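Local coordinates for Cag38821 (Sulfolobus islandicus rod-shaped virus 1, PDB 2X48), which is of unknown function but carries a helix-turn-helix-like fold, which suggests that it may bind DNA, at residues E17-A28 against L41-L52. Sequence-based numbering, arbitrary orientation.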
loop_
_atom_site.group_PDB
_atom_site.type_symbol
_atom_site.label_atom_id
_atom_site.label_comp_id
_atom_site.label_asym_id
_atom_site.label_seq_id
_atom_site.Cartn_x
_atom_site.Cartn_y
_atom_site.Cartn_z
ATOM N N GLU A 17 -5.229 3.851 -8.471
ATOM C CA GLU A 17 -5.662 3.448 -7.132
ATOM C C GLU A 17 -5.788 1.922 -7.014
ATOM O O GLU A 17 -5.544 1.371 -5.945
ATOM C CB GLU A 17 -6.972 4.146 -6.723
ATOM C CG GLU A 17 -7.267 4.027 -5.224
ATOM C CD GLU A 17 -8.482 4.814 -4.753
ATOM O OE1 GLU A 17 -9.245 5.346 -5.590
ATOM O OE2 GLU A 17 -8.674 4.896 -3.521
ATOM N N ASP A 18 -6.154 1.242 -8.102
ATOM C CA ASP A 18 -6.211 -0.231 -8.102
ATOM C C ASP A 18 -4.840 -0.846 -7.757
ATOM O O ASP A 18 -4.766 -1.905 -7.126
ATOM C CB ASP A 18 -6.723 -0.771 -9.452
ATOM C CG ASP A 18 -8.246 -0.668 -9.599
ATOM O OD1 ASP A 18 -8.712 -0.145 -10.635
ATOM O OD2 ASP A 18 -8.979 -1.117 -8.690
ATOM N N ASP A 19 -3.769 -0.166 -8.163
ATOM C CA ASP A 19 -2.415 -0.593 -7.848
ATOM C C ASP A 19 -2.110 -0.386 -6.366
ATOM O O ASP A 19 -1.401 -1.193 -5.756
ATOM C CB ASP A 19 -1.383 0.169 -8.696
ATOM C CG ASP A 19 -1.521 -0.099 -10.206
ATOM O OD1 ASP A 19 -2.211 -1.073 -10.606
ATOM O OD2 ASP A 19 -0.932 0.674 -10.998
ATOM N N LEU A 20 -2.626 0.697 -5.789
ATOM C CA LEU A 20 -2.409 0.968 -4.366
ATOM C C LEU A 20 -3.047 -0.132 -3.550
ATOM O O LEU A 20 -2.449 -0.624 -2.587
ATOM C CB LEU A 20 -2.990 2.322 -3.926
ATOM C CG LEU A 20 -2.251 3.620 -4.266
ATOM C CD1 LEU A 20 -3.083 4.814 -3.796
ATOM C CD2 LEU A 20 -0.853 3.657 -3.647
ATOM N N VAL A 21 -4.265 -0.518 -3.924
ATOM C CA VAL A 21 -4.956 -1.614 -3.235
ATOM C C VAL A 21 -4.086 -2.869 -3.256
ATOM O O VAL A 21 -3.845 -3.473 -2.211
ATOM C CB VAL A 21 -6.332 -1.905 -3.860
ATOM C CG1 VAL A 21 -6.893 -3.228 -3.339
ATOM C CG2 VAL A 21 -7.292 -0.747 -3.573
ATOM N N SER A 22 -3.583 -3.228 -4.438
ATOM C CA SER A 22 -2.733 -4.402 -4.598
ATOM C C SER A 22 -1.500 -4.371 -3.702
ATOM O O SER A 22 -1.173 -5.377 -3.075
ATOM C CB SER A 22 -2.310 -4.564 -6.048
ATOM O OG SER A 22 -3.339 -5.164 -6.807
ATOM N N VAL A 23 -0.825 -3.225 -3.633
ATOM C CA VAL A 23 0.344 -3.084 -2.759
ATOM C C VAL A 23 -0.067 -3.203 -1.287
ATOM O O VAL A 23 0.599 -3.874 -0.498
ATOM C CB VAL A 23 1.069 -1.752 -2.988
ATOM C CG1 VAL A 23 2.182 -1.550 -1.952
ATOM C CG2 VAL A 23 1.649 -1.713 -4.394
ATOM N N ALA A 24 -1.179 -2.566 -0.933
ATOM C CA ALA A 24 -1.713 -2.638 0.413
ATOM C C ALA A 24 -1.886 -4.090 0.800
ATOM O O ALA A 24 -1.440 -4.501 1.871
ATOM C CB ALA A 24 -3.046 -1.902 0.501
ATOM N N HIS A 25 -2.525 -4.863 -0.080
ATOM C CA HIS A 25 -2.751 -6.307 0.157
ATOM C C HIS A 25 -1.448 -7.065 0.380
ATOM O O HIS A 25 -1.385 -7.911 1.275
ATOM C CB HIS A 25 -3.508 -6.980 -1.001
ATOM C CG HIS A 25 -4.961 -6.617 -1.085
ATOM N ND1 HIS A 25 -5.725 -6.873 -2.206
ATOM C CD2 HIS A 25 -5.787 -6.011 -0.197
ATOM C CE1 HIS A 25 -6.960 -6.452 -1.999
ATOM N NE2 HIS A 25 -7.024 -5.924 -0.789
ATOM N N GLU A 26 -0.427 -6.781 -0.432
ATOM C CA GLU A 26 0.876 -7.450 -0.282
ATOM C C GLU A 26 1.540 -7.101 1.040
ATOM O O GLU A 26 2.111 -7.961 1.705
ATOM C CB GLU A 26 1.845 -7.124 -1.430
ATOM C CG GLU A 26 1.790 -8.107 -2.609
ATOM C CD GLU A 26 3.153 -8.393 -3.253
ATOM O OE1 GLU A 26 3.138 -8.846 -4.418
ATOM O OE2 GLU A 26 4.227 -8.190 -2.618
ATOM N N LEU A 27 1.486 -5.838 1.416
ATOM C CA LEU A 27 2.201 -5.406 2.609
ATOM C C LEU A 27 1.538 -5.982 3.864
ATOM O O LEU A 27 2.221 -6.360 4.823
ATOM C CB LEU A 27 2.299 -3.878 2.652
ATOM C CG LEU A 27 3.117 -3.256 1.516
ATOM C CD1 LEU A 27 2.988 -1.729 1.534
ATOM C CD2 LEU A 27 4.594 -3.672 1.582
ATOM N N ALA A 28 0.215 -6.068 3.849
ATOM C CA ALA A 28 -0.525 -6.672 4.958
ATOM C C ALA A 28 -0.108 -8.121 5.143
ATOM O O ALA A 28 0.196 -8.552 6.252
ATOM C CB ALA A 28 -2.040 -6.583 4.708
ATOM N N LEU A 41 2.352 4.231 1.419
ATOM C CA LEU A 41 1.555 4.526 0.220
ATOM C C LEU A 41 1.129 6.000 0.103
ATOM O O LEU A 41 0.689 6.445 -0.964
ATOM C CB LEU A 41 0.291 3.646 0.196
ATOM C CG LEU A 41 0.437 2.119 0.242
ATOM C CD1 LEU A 41 -0.908 1.456 0.039
ATOM C CD2 LEU A 41 1.413 1.630 -0.794
ATOM N N GLY A 42 1.236 6.751 1.194
ATOM C CA GLY A 42 0.875 8.166 1.179
ATOM C C GLY A 42 -0.621 8.406 1.227
ATOM O O GLY A 42 -1.118 9.409 0.704
ATOM N N VAL A 43 -1.332 7.482 1.865
ATOM C CA VAL A 43 -2.763 7.617 2.114
ATOM C C VAL A 43 -3.036 7.581 3.620
ATOM O O VAL A 43 -2.111 7.460 4.428
ATOM C CB VAL A 43 -3.575 6.511 1.397
ATOM C CG1 VAL A 43 -3.348 6.583 -0.102
ATOM C CG2 VAL A 43 -3.220 5.131 1.940
ATOM N N SER A 44 -4.307 7.712 3.988
ATOM C CA SER A 44 -4.719 7.662 5.387
ATOM C C SER A 44 -4.944 6.223 5.834
ATOM O O SER A 44 -5.057 5.313 5.017
ATOM C CB SER A 44 -5.992 8.479 5.605
ATOM O OG SER A 44 -7.093 7.892 4.941
ATOM N N GLU A 45 -5.006 6.033 7.146
ATOM C CA GLU A 45 -5.283 4.727 7.725
ATOM C C GLU A 45 -6.695 4.249 7.366
ATOM O O GLU A 45 -6.923 3.054 7.216
ATOM C CB GLU A 45 -5.074 4.754 9.245
ATOM C CG GLU A 45 -3.618 5.016 9.649
ATOM C CD GLU A 45 -3.343 4.800 11.132
ATOM O OE1 GLU A 45 -3.749 3.751 11.678
ATOM O OE2 GLU A 45 -2.694 5.676 11.749
ATOM N N ARG A 46 -7.625 5.184 7.196
ATOM C CA ARG A 46 -8.985 4.855 6.776
ATOM C C ARG A 46 -9.028 4.251 5.375
ATOM O O ARG A 46 -9.693 3.237 5.162
ATOM C CB ARG A 46 -9.882 6.087 6.857
ATOM C CG ARG A 46 -10.143 6.501 8.281
ATOM C CD ARG A 46 -10.833 7.851 8.382
ATOM N NE ARG A 46 -12.211 7.833 7.895
ATOM C CZ ARG A 46 -13.245 7.295 8.544
ATOM N NH1 ARG A 46 -13.082 6.685 9.717
ATOM N NH2 ARG A 46 -14.460 7.360 8.007
ATOM N N LYS A 47 -8.324 4.871 4.429
ATOM C CA LYS A 47 -8.209 4.331 3.069
ATOM C C LYS A 47 -7.625 2.914 3.084
ATOM O O LYS A 47 -8.137 2.013 2.418
ATOM C CB LYS A 47 -7.330 5.238 2.201
ATOM C CG LYS A 47 -8.038 6.449 1.628
ATOM C CD LYS A 47 -8.874 6.082 0.410
ATOM C CE LYS A 47 -9.467 7.313 -0.244
ATOM N NZ LYS A 47 -10.433 6.966 -1.326
ATOM N N VAL A 48 -6.556 2.728 3.855
ATOM C CA VAL A 48 -5.916 1.419 3.985
ATOM C C VAL A 48 -6.875 0.376 4.569
ATOM O O VAL A 48 -6.900 -0.752 4.102
ATOM C CB VAL A 48 -4.634 1.471 4.852
ATOM C CG1 VAL A 48 -4.032 0.073 4.995
ATOM C CG2 VAL A 48 -3.608 2.452 4.266
ATOM N N ARG A 49 -7.668 0.744 5.573
ATOM C CA ARG A 49 -8.650 -0.183 6.138
ATOM C C ARG A 49 -9.660 -0.601 5.066
ATOM O O ARG A 49 -9.961 -1.784 4.941
ATOM C CB ARG A 49 -9.345 0.407 7.379
ATOM C CG ARG A 49 -8.399 0.620 8.576
ATOM C CD ARG A 49 -9.096 0.665 9.932
ATOM N NE ARG A 49 -10.189 1.643 9.998
ATOM C CZ ARG A 49 -10.047 2.953 10.225
ATOM N NH1 ARG A 49 -11.122 3.737 10.262
ATOM N NH2 ARG A 49 -8.843 3.490 10.405
ATOM N N ARG A 50 -10.153 0.361 4.284
ATOM C CA ARG A 50 -11.014 0.068 3.127
ATOM C C ARG A 50 -10.336 -0.885 2.158
ATOM O O ARG A 50 -10.964 -1.802 1.633
ATOM C CB ARG A 50 -11.335 1.336 2.336
ATOM C CG ARG A 50 -12.252 2.320 3.002
ATOM C CD ARG A 50 -12.227 3.656 2.234
ATOM N NE ARG A 50 -13.467 4.430 2.352
ATOM C CZ ARG A 50 -13.643 5.648 1.838
ATOM N NH1 ARG A 50 -12.652 6.247 1.170
ATOM N NH2 ARG A 50 -14.811 6.277 1.991
ATOM N N TYR A 51 -9.062 -0.638 1.889
ATOM C CA TYR A 51 -8.326 -1.445 0.924
ATOM C C TYR A 51 -8.229 -2.893 1.368
ATOM O O TYR A 51 -8.414 -3.799 0.564
ATOM C CB TYR A 51 -6.915 -0.893 0.703
ATOM C CG TYR A 51 -6.820 0.449 -0.003
ATOM C CD1 TYR A 51 -7.914 1.014 -0.664
ATOM C CD2 TYR A 51 -5.607 1.133 -0.043
ATOM C CE1 TYR A 51 -7.803 2.230 -1.316
ATOM C CE2 TYR A 51 -5.485 2.344 -0.693
ATOM C CZ TYR A 51 -6.587 2.891 -1.327
ATOM O OH TYR A 51 -6.463 4.095 -1.976
ATOM N N LEU A 52 -7.964 -3.106 2.652
ATOM C CA LEU A 52 -7.726 -4.446 3.183
ATOM C C LEU A 52 -8.997 -5.268 3.347
ATOM O O LEU A 52 -8.916 -6.474 3.560
ATOM C CB LEU A 52 -6.973 -4.378 4.518
ATOM C CG LEU A 52 -5.609 -3.688 4.477
ATOM C CD1 LEU A 52 -4.947 -3.783 5.824
ATOM C CD2 LEU A 52 -4.727 -4.286 3.404
#
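Helix 17-28 meets helix 45-52 nearly at a right angle, V21 lying against Y51; the axes of the two segments approach to 9.2 Å and cross at -81°. With helix 34-41 between them in sequence, the three helices are arranged as in a helix-turn-helix domain, 45-52 probably taking the place of the recognition helix. L41, the last residue of helix 34-41, is a knob among L20, V23, A24 and L27; its CD2 packs 3.5 Å from V23 CG1, while CD1 lies against L20 O and A24 CB. Y51 is the second knob, set among E17, L20, V21 and A24. V21 CG2 lies over one ring face in a CH-pi contact, 3.8 Å from the Y51 centroid, and the K47 carbonyl oxygen lies over the opposite face. At the ring's edge, Y51 OH donates to the anti lone pair of E17 OE2 (2.8 Å), the carboxylate turned steeply against the ring. E17 reaches it through an extended chain, CG anti to the backbone N (chi1 -166°), and the same oxygen forms a weak salt bridge with K47 NZ. L52 CD2 rests on A28 CB, and H25 NE2 donates to Y51 O at 2.9 Å, from above the carbonyl plane and with a bent N-H...O angle of 139°.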